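Side-chain contacts in 3-oxoacyl-[acyl-carrier-protein] synthase 2 (Rickettsia rickettsii, PDB 4JGA), which probably catalyses the condensation of malonyl-acyl carrier protein with a growing acyl chain, the elongating step of bacterial fatty acid synthesis: residues T27-N32 and K38-G43; A63-N68 and A214-V219; L124-G129 and G166-K171; P177-V182 and M196-H201; L344-N349 and E397-L402. All blocks are in the same frame, centred on the assembly; numbering follows the deposited sequence. Where two conformers were deposited one is given.

Contact 1 (T27-N32 and K38-G43); sequences TPVGLN and KNIVDG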
# COMPACT_ATOMS: atom_id res chain seq x y z
N THR A 27 -19.22 0.49 -10.50
CA THR A 27 -19.85 -0.32 -9.44
C THR A 27 -20.81 -1.37 -10.02
O THR A 27 -21.15 -1.31 -11.20
CB THR A 27 -20.63 0.55 -8.43
OG1 THR A 27 -21.90 0.91 -8.98
CG2 THR A 27 -19.81 1.80 -8.00
N PRO A 28 -21.21 -2.34 -9.21
CA PRO A 28 -22.17 -3.32 -9.65
C PRO A 28 -23.56 -2.74 -10.01
O PRO A 28 -24.39 -3.46 -10.56
CB PRO A 28 -22.28 -4.24 -8.45
CG PRO A 28 -20.96 -4.17 -7.82
CD PRO A 28 -20.57 -2.74 -7.95
N VAL A 29 -23.82 -1.46 -9.73
CA VAL A 29 -25.05 -0.84 -10.22
C VAL A 29 -24.82 0.34 -11.16
O VAL A 29 -25.72 1.11 -11.40
CB VAL A 29 -25.97 -0.44 -9.07
CG1 VAL A 29 -26.39 -1.69 -8.31
CG2 VAL A 29 -25.30 0.55 -8.14
N GLY A 30 -23.65 0.43 -11.78
CA GLY A 30 -23.44 1.48 -12.79
C GLY A 30 -21.98 1.66 -13.20
O GLY A 30 -21.07 1.48 -12.38
N LEU A 31 -21.77 2.06 -14.45
CA LEU A 31 -20.43 2.23 -15.02
C LEU A 31 -19.87 3.64 -14.84
O LEU A 31 -18.77 3.92 -15.27
CB LEU A 31 -20.46 1.88 -16.52
CG LEU A 31 -20.97 0.49 -16.86
CD1 LEU A 31 -20.93 0.24 -18.35
CD2 LEU A 31 -20.16 -0.57 -16.12
N ASN A 32 -20.66 4.53 -14.24
CA ASN A 32 -20.23 5.87 -13.91
C ASN A 32 -20.98 6.36 -12.68
O ASN A 32 -21.76 5.63 -12.07
CB ASN A 32 -20.42 6.82 -15.08
CG ASN A 32 -21.85 6.91 -15.54
OD1 ASN A 32 -22.80 6.78 -14.77
ND2 ASN A 32 -22.02 7.10 -16.83
N LYS A 38 -28.07 6.99 -9.18
CA LYS A 38 -29.51 6.80 -9.41
C LYS A 38 -29.95 5.42 -8.90
O LYS A 38 -30.97 5.30 -8.22
CB LYS A 38 -29.93 7.00 -10.89
N ASN A 39 -29.20 4.37 -9.25
CA ASN A 39 -29.58 3.02 -8.82
C ASN A 39 -29.51 2.78 -7.32
O ASN A 39 -30.40 2.12 -6.75
CB ASN A 39 -28.79 1.96 -9.57
CG ASN A 39 -29.31 1.79 -10.99
OD1 ASN A 39 -30.48 2.01 -11.25
ND2 ASN A 39 -28.45 1.41 -11.88
N ILE A 40 -28.49 3.36 -6.67
CA ILE A 40 -28.40 3.31 -5.22
C ILE A 40 -29.63 3.93 -4.58
O ILE A 40 -30.32 3.30 -3.75
CB ILE A 40 -27.14 4.03 -4.71
CG1 ILE A 40 -25.87 3.22 -5.02
CG2 ILE A 40 -27.26 4.36 -3.22
CD1 ILE A 40 -25.73 1.90 -4.26
N VAL A 41 -29.91 5.16 -4.97
CA VAL A 41 -31.05 5.88 -4.39
C VAL A 41 -32.37 5.15 -4.66
O VAL A 41 -33.28 5.15 -3.81
CB VAL A 41 -31.03 7.34 -4.90
CG1 VAL A 41 -32.35 8.04 -4.70
CG2 VAL A 41 -29.91 8.11 -4.19
N ASP A 42 -32.49 4.56 -5.85
CA ASP A 42 -33.74 3.91 -6.25
C ASP A 42 -33.89 2.53 -5.62
O ASP A 42 -34.90 1.90 -5.83
CB ASP A 42 -33.83 3.79 -7.77
CG ASP A 42 -34.04 5.13 -8.46
OD1 ASP A 42 -34.41 6.10 -7.78
OD2 ASP A 42 -33.87 5.18 -9.70
N GLY A 43 -32.92 2.07 -4.85
CA GLY A 43 -33.07 0.81 -4.17
C GLY A 43 -32.78 -0.39 -5.06
O GLY A 43 -33.24 -1.48 -4.77
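The connection between strand 18-26 and helix 33-41 folds back on itself, so that Val-29 in its turn meets Asn-39 and Ile-40 near the end of the helix. Residues Thr-27 to Gly-30 form a type I beta turn, and Thr-27 OG1 adds an ST turn by accepting from the backbone N of Val-29. One hydrogen bond joins the two segments: Asn-39 ND2 donates to Val-29 O at 2.8 Å, with an almost straight N-H...O angle of 170°. The acceptor lies practically in the amide plane of Asn-39, whereas the donor sits 20° off the carbonyl plane of Val-29. Earlier in the helix, Ser-36 OG also bonds to Thr-27 OG1.

Next to this contact bond, Val-29 and Asn-39 lie alongside with their side chains running in contrary senses, Val-29 CB reaching Asn-39 CB at 3.7 Å. Val-29 CG2 lies between its own backbone N and carbonyl carbon, and from there it meets Ile-40 CD1 at 4.1 Å, the two side chains running nearly perpendicular. Ser-360 and Ile-361 of helix 358-361 cover Val-29 further.

The helix is framed at both ends, by Asn-32 as N-cap and by a Schellman motif at Gly-43. Directed at a main-chain carbonyl, the N-H of Asn-39 restrains the turning of its amide and ties the turn to the helix that follows it, while the aliphatic branches pack beside it.

Contact 2 (A63-N68 and A214-V219); sequences AGLIDN and APVTPV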
# COMPACT_ATOMS: atom_id res chain seq x y z
N ALA A 63 -22.19 -12.53 -6.22
CA ALA A 63 -21.30 -11.41 -6.02
C ALA A 63 -21.92 -10.15 -6.62
O ALA A 63 -22.79 -10.24 -7.47
CB ALA A 63 -19.93 -11.68 -6.66
N GLY A 64 -21.41 -9.01 -6.15
CA GLY A 64 -21.64 -7.71 -6.77
C GLY A 64 -20.71 -7.57 -7.96
O GLY A 64 -19.50 -7.40 -7.81
N LEU A 65 -21.28 -7.64 -9.15
CA LEU A 65 -20.49 -7.72 -10.37
C LEU A 65 -20.80 -6.59 -11.34
O LEU A 65 -21.96 -6.17 -11.51
CB LEU A 65 -20.73 -9.06 -11.05
CG LEU A 65 -20.28 -10.30 -10.27
CD1 LEU A 65 -20.90 -11.56 -10.89
CD2 LEU A 65 -18.75 -10.42 -10.22
N ILE A 66 -19.74 -6.12 -11.97
CA ILE A 66 -19.80 -5.08 -12.98
C ILE A 66 -20.50 -5.71 -14.19
O ILE A 66 -20.16 -6.81 -14.62
CB ILE A 66 -18.37 -4.62 -13.41
CG1 ILE A 66 -17.56 -4.05 -12.23
CG2 ILE A 66 -18.44 -3.61 -14.52
CD1 ILE A 66 -18.29 -3.01 -11.43
N ASP A 67 -21.45 -4.98 -14.77
CA ASP A 67 -22.08 -5.43 -16.01
C ASP A 67 -21.00 -5.71 -17.08
O ASP A 67 -20.16 -4.86 -17.37
CB ASP A 67 -23.04 -4.36 -16.50
CG ASP A 67 -23.76 -4.77 -17.79
OD1 ASP A 67 -23.56 -5.86 -18.33
OD2 ASP A 67 -24.52 -3.95 -18.31
N ASN A 68 -21.05 -6.88 -17.70
CA ASN A 68 -20.16 -7.15 -18.81
C ASN A 68 -20.92 -7.68 -20.05
O ASN A 68 -20.38 -8.44 -20.85
CB ASN A 68 -19.09 -8.14 -18.38
CG ASN A 68 -19.67 -9.48 -18.02
OD1 ASN A 68 -20.85 -9.59 -17.62
ND2 ASN A 68 -18.88 -10.53 -18.19
N ALA A 214 -10.87 -6.26 -7.89
CA ALA A 214 -11.43 -7.29 -8.72
C ALA A 214 -11.14 -8.63 -8.08
O ALA A 214 -10.31 -9.39 -8.55
CB ALA A 214 -10.85 -7.23 -10.13
N PRO A 215 -11.82 -8.92 -6.96
CA PRO A 215 -11.42 -10.05 -6.16
C PRO A 215 -12.25 -11.31 -6.40
O PRO A 215 -11.99 -12.34 -5.77
CB PRO A 215 -11.73 -9.55 -4.77
CG PRO A 215 -13.04 -8.81 -4.97
CD PRO A 215 -12.93 -8.19 -6.34
N VAL A 216 -13.24 -11.23 -7.28
CA VAL A 216 -14.15 -12.34 -7.50
C VAL A 216 -13.52 -13.32 -8.51
O VAL A 216 -13.80 -13.27 -9.71
CB VAL A 216 -15.55 -11.88 -7.95
CG1 VAL A 216 -16.52 -13.05 -8.01
CG2 VAL A 216 -16.07 -10.80 -7.00
N THR A 217 -12.67 -14.19 -7.97
CA THR A 217 -12.01 -15.26 -8.71
C THR A 217 -12.20 -16.55 -7.92
O THR A 217 -12.61 -16.53 -6.73
CB THR A 217 -10.49 -14.98 -8.88
OG1 THR A 217 -9.78 -15.40 -7.69
CG2 THR A 217 -10.25 -13.50 -9.12
N PRO A 218 -11.86 -17.70 -8.55
CA PRO A 218 -12.05 -18.97 -7.83
C PRO A 218 -11.30 -19.00 -6.49
O PRO A 218 -11.87 -19.37 -5.44
CB PRO A 218 -11.47 -20.00 -8.82
CG PRO A 218 -11.66 -19.39 -10.18
CD PRO A 218 -11.41 -17.91 -9.94
N VAL A 219 -10.05 -18.58 -6.49
CA VAL A 219 -9.25 -18.65 -5.26
C VAL A 219 -9.66 -17.55 -4.27
O VAL A 219 -9.64 -17.75 -3.05
CB VAL A 219 -7.74 -18.65 -5.54
CG1 VAL A 219 -7.23 -17.25 -5.77
CG2 VAL A 219 -6.97 -19.28 -4.38
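Val-216 sets both of its methyl groups against Ala-63: CG1 stands 3.9 Å from Ala-63 CB, and CG2 is 4.0 Å from the same atom, so the alanine methyl faces the fork of the valine. A second neighbour, Leu-65, reaches the valine with one branch, its CD2 coming within 4.1 Å of Val-216 CG1. That methyl therefore touches both residues, and the contact is wholly apolar.

What aims the valine is its backbone. Val-216 is the centre of an inverse gamma turn, closed by Thr-217 N bonding to Pro-215 O at 3.0 Å, and CG1 extends anti to the backbone N (chi1 -173°). The next residue, Thr-217, is the N-cap of helix 218-226; its OG1 binds Gly-220 N and also Glu-137 of helix 133-146. On the other side, Ala-63 is held by backbone bonding to Lys-48, whose NZ also binds Leu-65 O.

The packing thus joins the end of strand 62-64, which pairs antiparallel with strand 47-49, to the link between strand 206-213 and helix 218-226. Helix 133-146 lies against the start of helix 218-226, and Phe-155 of the second subunit packs on Val-219.

Contact 3 (L124-G129 and G166-K171); sequences LILGSG and GLVSIK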
# COMPACT_ATOMS: atom_id res chain seq x y z
N LEU A 124 -0.93 11.16 -6.56
CA LEU A 124 -1.90 10.08 -6.54
C LEU A 124 -1.68 9.16 -5.31
O LEU A 124 -0.53 8.84 -4.95
CB LEU A 124 -1.80 9.22 -7.80
CG LEU A 124 -1.73 9.93 -9.16
CD1 LEU A 124 -0.29 10.26 -9.51
CD2 LEU A 124 -2.33 9.07 -10.26
N ILE A 125 -2.79 8.71 -4.72
CA ILE A 125 -2.81 7.62 -3.75
C ILE A 125 -3.99 6.73 -4.12
O ILE A 125 -5.15 6.98 -3.73
CB ILE A 125 -2.91 8.09 -2.29
CG1 ILE A 125 -1.77 9.04 -1.94
CG2 ILE A 125 -2.84 6.88 -1.36
CD1 ILE A 125 -1.73 9.44 -0.47
N LEU A 126 -3.66 5.72 -4.90
CA LEU A 126 -4.63 4.80 -5.44
C LEU A 126 -4.23 3.38 -4.97
O LEU A 126 -3.07 2.97 -5.07
CB LEU A 126 -4.73 4.89 -6.98
CG LEU A 126 -5.23 6.20 -7.54
CD1 LEU A 126 -4.98 6.27 -9.03
CD2 LEU A 126 -6.71 6.34 -7.24
N GLY A 127 -5.20 2.68 -4.40
CA GLY A 127 -4.90 1.37 -3.79
C GLY A 127 -5.86 0.27 -4.18
O GLY A 127 -6.82 0.48 -4.94
N SER A 128 -5.54 -0.90 -3.64
CA SER A 128 -6.36 -2.10 -3.71
C SER A 128 -6.07 -2.93 -2.46
O SER A 128 -5.00 -2.81 -1.88
CB SER A 128 -6.03 -2.90 -4.97
OG SER A 128 -6.93 -3.98 -5.14
N GLY A 129 -7.02 -3.74 -2.02
CA GLY A 129 -6.78 -4.58 -0.85
C GLY A 129 -5.96 -5.81 -1.20
O GLY A 129 -5.01 -6.18 -0.48
N GLY A 166 0.52 4.28 -11.29
CA GLY A 166 1.44 4.42 -12.42
C GLY A 166 0.75 4.82 -13.74
O GLY A 166 1.17 5.76 -14.40
N LEU A 167 -0.29 4.08 -14.12
CA LEU A 167 -0.95 4.31 -15.39
C LEU A 167 -1.76 5.60 -15.44
O LEU A 167 -1.78 6.25 -16.48
CB LEU A 167 -1.83 3.12 -15.80
CG LEU A 167 -1.05 1.90 -16.32
CD1 LEU A 167 -2.05 0.82 -16.74
CD2 LEU A 167 -0.18 2.27 -17.50
N VAL A 168 -2.39 5.98 -14.33
CA VAL A 168 -3.13 7.23 -14.28
C VAL A 168 -2.11 8.35 -14.36
O VAL A 168 -2.33 9.32 -15.06
CB VAL A 168 -3.98 7.34 -13.02
CG1 VAL A 168 -4.68 8.69 -12.91
CG2 VAL A 168 -5.01 6.22 -13.00
N SER A 169 -0.96 8.19 -13.69
CA SER A 169 0.09 9.20 -13.75
C SER A 169 0.56 9.40 -15.19
O SER A 169 0.73 10.52 -15.67
CB SER A 169 1.27 8.79 -12.84
OG SER A 169 2.46 9.51 -13.11
N ILE A 170 0.78 8.30 -15.88
CA ILE A 170 1.22 8.36 -17.27
C ILE A 170 0.15 8.99 -18.16
O ILE A 170 0.45 9.80 -18.98
CB ILE A 170 1.58 6.97 -17.78
CG1 ILE A 170 2.85 6.49 -17.04
CG2 ILE A 170 1.75 6.96 -19.33
CD1 ILE A 170 3.08 4.98 -17.16
N LYS A 171 -1.10 8.61 -17.96
CA LYS A 171 -2.17 9.10 -18.77
C LYS A 171 -2.21 10.61 -18.71
O LYS A 171 -2.37 11.25 -19.76
CB LYS A 171 -3.51 8.55 -18.28
CG LYS A 171 -4.67 8.94 -19.20
CD LYS A 171 -5.89 8.02 -19.03
CE LYS A 171 -7.00 8.40 -20.01
NZ LYS A 171 -8.20 7.52 -19.81
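Val-168 has chi1 at 176°, which points CG1 away from the backbone N and spreads its two methyls toward different leucines of the strand. Leu-124 answers with a chain turned at its second torsion (chi2 88°), which splits its own methyls across successive residues of the helix. Its CD2 packs 3.6 Å from Val-168 CG1 and 3.7 Å from Val-168 CB, the closest apolar approach here; the same methyl lies 3.8 Å from the backbone N of Ser-169. Leu-124 CD1, the other branch, lies 4.0 Å from Ser-169 CB. The second valine methyl, CG2, is met by Leu-126 CD1 at 4.0 Å, and these two side chains are roughly perpendicular to each other. Val-168 thus spans both leucines with one methyl for each; they project from the same face of the strand because one residue separates them.

Behind the strand, Ile-125 points the opposite way, onto helix 187-200. On the flanks of helix 163-172, Val-168 also touches Ala-102 of helix 93-109, and Leu-167 packs on Met-292 of the second subunit.

The axes of strand residues 124-127 and helix residues 166-171 come within 9.4 Å, with 141° between their N-to-C directions. Since strand 178-179 follows the helix and lies parallel beside strand 122-127, the arrangement is a beta-alpha-beta crossover with additional helices inserted in its connection, part of the layered alpha/beta architecture of the thiolase fold.

Contact 4 (P177-V182 and M196-H201); sequences PNQTAV and MRMIKH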
# COMPACT_ATOMS: atom_id res chain seq x y z
N PRO A 177 3.75 13.06 -5.90
CA PRO A 177 3.84 11.79 -5.21
C PRO A 177 3.01 10.70 -5.90
O PRO A 177 1.86 10.93 -6.22
CB PRO A 177 3.30 12.08 -3.81
CG PRO A 177 3.45 13.54 -3.64
CD PRO A 177 3.35 14.16 -5.01
N ASN A 178 3.64 9.55 -6.11
CA ASN A 178 3.03 8.44 -6.84
C ASN A 178 2.99 7.25 -5.90
O ASN A 178 3.97 6.51 -5.78
CB ASN A 178 3.89 8.10 -8.06
CG ASN A 178 3.10 7.46 -9.18
OD1 ASN A 178 2.65 8.17 -10.10
ND2 ASN A 178 2.88 6.11 -9.10
N GLN A 179 1.88 7.15 -5.16
CA GLN A 179 1.82 6.30 -3.97
C GLN A 179 0.50 5.55 -3.92
O GLN A 179 -0.35 5.68 -4.82
CB GLN A 179 2.10 7.13 -2.69
CG GLN A 179 3.49 7.79 -2.68
CD GLN A 179 3.80 8.62 -1.43
OE1 GLN A 179 4.49 9.64 -1.50
NE2 GLN A 179 3.34 8.19 -0.29
N THR A 180 0.35 4.73 -2.88
CA THR A 180 -0.82 3.87 -2.68
C THR A 180 -1.14 3.79 -1.20
O THR A 180 -0.35 4.24 -0.34
CB THR A 180 -0.57 2.40 -3.16
OG1 THR A 180 0.32 1.71 -2.29
CG2 THR A 180 0.00 2.37 -4.59
N ALA A 181 -2.29 3.22 -0.90
CA ALA A 181 -2.62 2.73 0.44
C ALA A 181 -3.13 1.31 0.20
O ALA A 181 -3.79 1.07 -0.83
CB ALA A 181 -3.72 3.57 1.09
N VAL A 182 -2.78 0.39 1.09
CA VAL A 182 -3.17 -0.99 1.00
C VAL A 182 -3.49 -1.44 2.41
O VAL A 182 -2.61 -1.78 3.19
CB VAL A 182 -2.08 -1.85 0.32
CG1 VAL A 182 -2.50 -3.30 0.24
CG2 VAL A 182 -1.78 -1.34 -1.11
N MET A 196 -5.71 13.56 1.56
CA MET A 196 -6.12 14.81 2.19
C MET A 196 -4.99 15.38 3.04
O MET A 196 -4.71 16.56 2.99
CB MET A 196 -7.37 14.60 3.02
CG MET A 196 -7.84 15.81 3.78
SD MET A 196 -7.06 15.86 5.40
CE MET A 196 -7.98 14.60 6.25
N ARG A 197 -4.33 14.52 3.80
CA ARG A 197 -3.24 14.94 4.68
C ARG A 197 -2.09 15.49 3.83
O ARG A 197 -1.46 16.47 4.21
CB ARG A 197 -2.77 13.77 5.53
CG ARG A 197 -3.76 13.33 6.61
CD ARG A 197 -3.70 14.20 7.83
NE ARG A 197 -4.76 14.00 8.82
CZ ARG A 197 -4.83 13.01 9.72
NH1 ARG A 197 -3.90 12.04 9.80
NH2 ARG A 197 -5.86 12.97 10.55
N MET A 198 -1.84 14.87 2.70
CA MET A 198 -0.81 15.35 1.80
C MET A 198 -1.04 16.82 1.36
O MET A 198 -0.10 17.63 1.35
CB MET A 198 -0.74 14.43 0.60
CG MET A 198 0.37 14.74 -0.37
SD MET A 198 1.83 13.74 -0.02
CE MET A 198 1.11 12.15 -0.50
N ILE A 199 -2.29 17.15 1.03
CA ILE A 199 -2.68 18.48 0.63
C ILE A 199 -2.70 19.40 1.84
O ILE A 199 -2.16 20.50 1.77
CB ILE A 199 -4.04 18.47 -0.07
CG1 ILE A 199 -3.92 17.67 -1.38
CG2 ILE A 199 -4.48 19.89 -0.40
CD1 ILE A 199 -5.22 17.43 -2.11
N LYS A 200 -3.26 18.92 2.94
CA LYS A 200 -3.36 19.70 4.19
C LYS A 200 -2.03 20.26 4.60
O LYS A 200 -1.93 21.42 5.01
CB LYS A 200 -3.89 18.83 5.32
CG LYS A 200 -4.06 19.50 6.66
CD LYS A 200 -4.63 18.49 7.67
CE LYS A 200 -4.77 19.09 9.06
NZ LYS A 200 -5.08 17.98 10.02
N HIS A 201 -0.99 19.45 4.46
CA HIS A 201 0.34 19.85 4.93
C HIS A 201 1.22 20.39 3.83
O HIS A 201 2.39 20.60 4.04
CB HIS A 201 0.99 18.68 5.71
CG HIS A 201 0.20 18.29 6.92
ND1 HIS A 201 -0.01 19.16 7.96
CD2 HIS A 201 -0.50 17.17 7.22
CE1 HIS A 201 -0.77 18.58 8.88
NE2 HIS A 201 -1.10 17.38 8.44
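Met-198 leaves helix 187-200 toward Pro-177 and Gln-179, and the contact is made by SD and CE at its far end. CB and CG serve as a stem: CG stands anti to the backbone N (chi1 -175°), carrying the chain off the helix. There it bends twice, at chi2 (94°, away from the usual staggered values) and again at chi3 (68°), which lays the thioether along the proline ring instead of pushing it straight on. SD meets Pro-177 CG at 4.0 Å. The terminal CE then passes over to the neighbouring ring atom, 4.0 Å from Pro-177 CB, while staying 4.2 Å from Pro-177 CG. The ring and the thioether run antiparallel, side by side, so sulfur and methyl share one edge of carbon atoms.

CE also comes within 4.3 Å of Gln-179 OE1, a loose contact. The hydrogen bond of Gln-179 OE1 is to Ser-285 OG of the second subunit, on which Pro-177 also packs. Deeper in the subunit, Met-198 touches Ile-125 of strand 122-127.

Strand 178-179 is the outermost strand on this side of the sheet within the chain, and the segment continues along the dimer interface, where Thr-180 OG1 bonds to Val-182 O of the second subunit. Helix 187-200 connects this strand to strand 206-213, parallel to it but on the far side of strand 122-127. The contact therefore belongs to a beta-alpha-beta crossover that spans a strand, as in the core of thiolase-fold enzymes, in which the helix probably follows the catalytic cysteine.

Contact 5 (L344-N349 and E397-L402); sequences LFLEAN and EVNIDL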
# COMPACT_ATOMS: atom_id res chain seq x y z
N LEU A 344 -21.44 6.36 20.72
CA LEU A 344 -20.94 7.68 20.37
C LEU A 344 -22.05 8.70 20.06
O LEU A 344 -21.90 9.90 20.40
CB LEU A 344 -20.04 7.53 19.14
CG LEU A 344 -19.00 8.56 18.80
CD1 LEU A 344 -18.16 9.00 19.99
CD2 LEU A 344 -18.13 7.93 17.70
N PHE A 345 -23.16 8.24 19.46
CA PHE A 345 -24.14 9.17 18.89
C PHE A 345 -25.51 9.19 19.53
O PHE A 345 -26.22 10.20 19.42
CB PHE A 345 -24.33 8.88 17.40
CG PHE A 345 -23.15 9.27 16.56
CD1 PHE A 345 -22.98 10.59 16.19
CD2 PHE A 345 -22.22 8.32 16.16
CE1 PHE A 345 -21.88 10.96 15.44
CE2 PHE A 345 -21.12 8.68 15.40
CZ PHE A 345 -20.95 10.00 15.02
N LEU A 346 -25.91 8.13 20.22
CA LEU A 346 -27.31 8.02 20.62
C LEU A 346 -27.80 9.17 21.55
O LEU A 346 -28.86 9.76 21.29
CB LEU A 346 -27.57 6.63 21.21
CG LEU A 346 -29.00 6.33 21.68
CD1 LEU A 346 -29.98 6.46 20.51
CD2 LEU A 346 -29.07 4.94 22.32
N GLU A 347 -27.02 9.50 22.58
CA GLU A 347 -27.39 10.54 23.55
C GLU A 347 -27.35 11.93 22.91
O GLU A 347 -28.26 12.71 23.10
CB GLU A 347 -26.51 10.51 24.83
N ALA A 348 -26.31 12.22 22.14
CA ALA A 348 -26.11 13.58 21.59
C ALA A 348 -26.84 13.81 20.26
O ALA A 348 -27.03 14.94 19.85
CB ALA A 348 -24.62 13.84 21.38
N ASN A 349 -27.22 12.73 19.58
CA ASN A 349 -27.76 12.84 18.24
C ASN A 349 -28.70 11.70 17.96
O ASN A 349 -28.44 10.86 17.10
CB ASN A 349 -26.61 12.82 17.27
CG ASN A 349 -26.99 13.33 15.90
OD1 ASN A 349 -28.15 13.53 15.58
ND2 ASN A 349 -25.98 13.53 15.06
N GLU A 397 -30.93 -4.68 19.08
CA GLU A 397 -30.14 -3.58 19.60
C GLU A 397 -30.36 -2.25 18.84
O GLU A 397 -29.88 -1.22 19.28
CB GLU A 397 -28.66 -3.95 19.52
CG GLU A 397 -28.28 -5.14 20.38
CD GLU A 397 -28.58 -6.50 19.75
OE1 GLU A 397 -29.27 -6.62 18.70
OE2 GLU A 397 -28.10 -7.49 20.33
N VAL A 398 -31.04 -2.28 17.71
CA VAL A 398 -31.17 -1.08 16.89
C VAL A 398 -31.98 0.01 17.62
O VAL A 398 -33.08 -0.26 18.09
CB VAL A 398 -31.79 -1.38 15.52
CG1 VAL A 398 -32.13 -0.10 14.78
CG2 VAL A 398 -30.83 -2.23 14.70
N ASN A 399 -31.41 1.21 17.72
CA ASN A 399 -32.08 2.35 18.38
C ASN A 399 -31.98 3.62 17.59
O ASN A 399 -32.27 4.70 18.11
CB ASN A 399 -31.41 2.63 19.72
CG ASN A 399 -31.89 1.74 20.83
OD1 ASN A 399 -33.00 1.23 20.82
ND2 ASN A 399 -31.03 1.57 21.82
N ILE A 400 -31.53 3.54 16.35
CA ILE A 400 -31.48 4.70 15.48
C ILE A 400 -32.07 4.32 14.14
O ILE A 400 -32.30 3.16 13.88
CB ILE A 400 -30.04 5.23 15.25
CG1 ILE A 400 -29.13 4.11 14.76
CG2 ILE A 400 -29.51 5.83 16.53
CD1 ILE A 400 -27.81 4.67 14.29
N ASP A 401 -32.31 5.34 13.33
CA ASP A 401 -32.87 5.18 12.00
C ASP A 401 -31.79 4.66 11.02
O ASP A 401 -30.82 5.35 10.72
CB ASP A 401 -33.41 6.53 11.53
CG ASP A 401 -34.24 6.43 10.27
OD1 ASP A 401 -34.13 5.44 9.51
OD2 ASP A 401 -35.02 7.37 10.06
N LEU A 402 -31.96 3.42 10.55
CA LEU A 402 -31.02 2.78 9.63
C LEU A 402 -31.49 2.87 8.19
O LEU A 402 -30.97 2.17 7.29
CB LEU A 402 -30.79 1.32 10.01
CG LEU A 402 -30.08 1.08 11.34
CD1 LEU A 402 -30.00 -0.41 11.67
CD2 LEU A 402 -28.70 1.75 11.40
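Leu-346 lays its forked end over the backbone and side chain of Asn-399 and against Ile-400. CG is anti to the backbone N (chi1 -179°), which extends the leucine away from its own chain toward the facing loop. CD1 does most of the touching, lying 3.8 Å from the carbonyl oxygen Asn-399 O and 4.1 Å from Ile-400 CG2. CD2 lies 4.2 Å from the beta carbon, Asn-399 CB; CD1 is equally far from that CB, so the fork straddles it.

Ile-400 presents CG2 because its first torsion (54°) turns CG1 into the space between the backbone N and the carbonyl carbon. Ile-400 also packs on Val-341 and Gln-342 of helix 331-345 and on Met-354.

The contact lies at one margin of the thiolase-type fold, where the loop between strands 384-385 and 408-409 passes helix 331-345 and strand 353-355, the last strand of the large sheet within the chain. Further bonds hold this loop: Gln-342 accepts from Asn-399 N and donates to Glu-397 O, and Asp-401 bonds through its backbone to Met-354. In the facing segment, Asn-349 N donates to Phe-345 O at 2.7 Å, and Asn-349 ND2 is bonded to the carbonyls of Pro-317 and Ile-320. Solvent reaches the outer part of the contact at Asn-399, whereas Ile-400 is buried, its side chain about 12 Å from the bound sodium ion.

How the contacts relate
Contacts 3 and 4 form one unit: their centres are 12 Å apart, strands 122-127 and 178-179 are neighbours in the large sheet, and probable backbone hydrogen bonds join Leu-124 to Pro-177 and Gln-179. Both touch the second subunit. Contact 4 lies nearest in sequence to the active site, since helix 187-200 probably follows the catalytic cysteine, as in related condensing enzymes. Contacts 1 and 2, with centres 16 Å apart, meet where Pro-28 packs on Gly-64 and Leu-65. Contacts 3 and 4 are nested inside the loop that contact 2 closes. Contact 5 stands apart, its centre 27 Å from that of contact 1. The potassium ion lies about 12 Å from the Ile-40 side chain and 13 Å from that of Ile-400.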